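Long-range contact in glycosyl hydrolase family 2, TIM barrel domain protein (Parabacteroides merdae ATCC 43184, PDB 6DXU), which probably hydrolyses terminal beta-glucuronosyl residues from glucuronide conjugates, as a family 2 glycoside hydrolase of the human gut microbiome: residues Ile363-Tyr368 with Ile383-Glu388. Residues are numbered along the deposited sequence; the frame is centred on the assembly and turned at random.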
# COMPACT_ATOMS: atom_id res chain seq x y z
N ILE D 363 37.75 24.12 -7.75
CA ILE D 363 37.51 23.00 -6.86
C ILE D 363 36.37 22.16 -7.41
O ILE D 363 35.36 22.68 -7.91
CB ILE D 363 37.23 23.46 -5.41
CG1 ILE D 363 37.21 22.27 -4.44
CG2 ILE D 363 35.93 24.28 -5.32
CD1 ILE D 363 37.18 22.66 -2.96
N ARG D 364 36.54 20.85 -7.33
CA ARG D 364 35.44 19.90 -7.52
C ARG D 364 35.03 19.44 -6.13
O ARG D 364 35.87 18.94 -5.37
CB ARG D 364 35.89 18.74 -8.41
CG ARG D 364 34.89 17.57 -8.53
CD ARG D 364 35.37 16.59 -9.58
NE ARG D 364 34.61 15.34 -9.58
CZ ARG D 364 35.11 14.13 -9.35
NH1 ARG D 364 36.40 13.97 -9.06
NH2 ARG D 364 34.30 13.08 -9.39
N LEU D 365 33.76 19.64 -5.78
CA LEU D 365 33.32 19.52 -4.38
C LEU D 365 33.03 18.06 -4.00
O LEU D 365 31.95 17.71 -3.54
CB LEU D 365 32.11 20.42 -4.14
CG LEU D 365 32.43 21.91 -4.23
CD1 LEU D 365 31.18 22.77 -4.10
CD2 LEU D 365 33.42 22.29 -3.12
N GLY D 366 34.06 17.22 -4.17
CA GLY D 366 33.87 15.82 -3.86
C GLY D 366 32.82 15.24 -4.78
O GLY D 366 32.72 15.61 -5.95
N HIS D 367 32.00 14.35 -4.24
CA HIS D 367 31.03 13.63 -5.05
C HIS D 367 29.59 14.04 -4.75
O HIS D 367 28.67 13.26 -5.01
CB HIS D 367 31.21 12.12 -4.87
CG HIS D 367 32.60 11.65 -5.21
ND1 HIS D 367 33.22 11.96 -6.40
CD2 HIS D 367 33.50 10.94 -4.49
CE1 HIS D 367 34.43 11.44 -6.41
NE2 HIS D 367 34.62 10.81 -5.27
N TYR D 368 29.37 15.24 -4.23
CA TYR D 368 28.00 15.61 -3.84
C TYR D 368 27.89 17.12 -3.67
O TYR D 368 28.89 17.84 -3.61
CB TYR D 368 27.58 14.88 -2.55
CG TYR D 368 28.71 14.83 -1.54
CD1 TYR D 368 29.04 15.95 -0.79
CD2 TYR D 368 29.45 13.66 -1.33
CE1 TYR D 368 30.09 15.92 0.14
CE2 TYR D 368 30.50 13.62 -0.42
CZ TYR D 368 30.81 14.75 0.32
OH TYR D 368 31.87 14.69 1.23
N ILE D 383 37.05 31.05 -6.38
CA ILE D 383 37.35 29.65 -6.68
C ILE D 383 36.22 29.12 -7.55
O ILE D 383 35.07 29.05 -7.10
CB ILE D 383 37.49 28.81 -5.40
CG1 ILE D 383 38.60 29.37 -4.51
CG2 ILE D 383 37.73 27.32 -5.75
CD1 ILE D 383 38.69 28.66 -3.14
N LEU D 384 36.53 28.77 -8.80
CA LEU D 384 35.54 28.18 -9.69
C LEU D 384 35.16 26.78 -9.20
O LEU D 384 35.93 26.11 -8.50
CB LEU D 384 36.08 28.10 -11.12
CG LEU D 384 36.33 29.48 -11.76
CD1 LEU D 384 37.31 29.37 -12.93
CD2 LEU D 384 35.02 30.09 -12.20
N VAL D 385 33.95 26.33 -9.57
CA VAL D 385 33.35 25.15 -8.94
C VAL D 385 32.79 24.17 -9.97
O VAL D 385 32.05 24.56 -10.89
CB VAL D 385 32.24 25.56 -7.95
CG1 VAL D 385 31.37 24.37 -7.55
CG2 VAL D 385 32.86 26.20 -6.72
N TRP D 386 33.13 22.89 -9.77
CA TRP D 386 32.43 21.73 -10.32
C TRP D 386 31.72 21.06 -9.15
O TRP D 386 32.35 20.73 -8.13
CB TRP D 386 33.45 20.81 -10.99
CG TRP D 386 33.10 19.36 -11.35
CD1 TRP D 386 32.19 18.51 -10.75
CD2 TRP D 386 33.75 18.58 -12.38
NE1 TRP D 386 32.23 17.27 -11.36
CE2 TRP D 386 33.17 17.29 -12.36
CE3 TRP D 386 34.74 18.86 -13.31
CZ2 TRP D 386 33.56 16.29 -13.24
CZ3 TRP D 386 35.12 17.86 -14.19
CH2 TRP D 386 34.55 16.59 -14.14
N GLU D 387 30.39 20.94 -9.25
CA GLU D 387 29.59 20.32 -8.21
C GLU D 387 28.72 19.23 -8.83
O GLU D 387 28.04 19.48 -9.83
CB GLU D 387 28.74 21.37 -7.48
CG GLU D 387 28.16 20.88 -6.13
CD GLU D 387 27.40 21.96 -5.39
OE1 GLU D 387 26.74 22.82 -6.04
OE2 GLU D 387 27.47 21.97 -4.15
N GLU D 388 28.72 18.04 -8.22
CA GLU D 388 28.09 16.88 -8.85
C GLU D 388 27.12 16.19 -7.90
O GLU D 388 27.12 16.43 -6.70
CB GLU D 388 29.14 15.85 -9.33
CG GLU D 388 29.89 15.11 -8.23
CD GLU D 388 31.11 14.35 -8.80
OE1 GLU D 388 31.76 14.88 -9.72
OE2 GLU D 388 31.38 13.21 -8.35
O HOH W 1 30.58 17.95 -6.03
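Neighbouring parallel strands of the TIM barrel, 362-364 and 384-388, meet here as the two arms of a right-handed beta-alpha-beta crossover through helix 372-381. Two backbone bonds join the strands, Ile363 N to Leu384 O and Trp386 N to Ile363 O, and Leu365 N to Trp386 O continues the pattern just past the end of the first. On the helix-facing side Ile363 CG2 packs on Ile383 CG2 (3.6 Å) and Val385 CG2, while Leu365 CD1 reaches Val385 CG1; Cys378 and Ile374 of the crossover helix close over this apolar layer.

The opposite face turns into the barrel interior and is polar. Arg364 runs extended beside Trp386, its CD seated 3.6 Å from the centroid of the indole five-membered ring and almost on the ring normal. With NE still over the indole face, the guanidinium plane is turned 62° from the ring, and Glu388 OE1 lies 2.9 Å from Arg364 NE and 3.1 Å from Arg364 NH2. Trp386 NE1 adds a third bond to Glu388 OE1 on its anti lone pair. Glu388 OE2 is bonded by His367 ND1 at 3.0 Å, nearly in the imidazole plane, and more weakly by Arg364 NH2; ND1 itself stands well above the carboxylate plane. Glu388 CG sits between backbone N and carbonyl carbon (chi1 69°), which carries the otherwise extended chain alongside the type II' turn 365-368, where His367 lies. A water accepts from Glu388 N (2.9 Å) and sits within hydrogen-bonding distance of Gly366 O and Tyr368 O.

Arg364 also engages Glu514 and His331 through NH1 and Asn429 through NH2, so its charge is shared between two carboxylates. Three bonds on Glu388 OE1 and the His367 bond on OE2 fix the buried carboxylate in rotation.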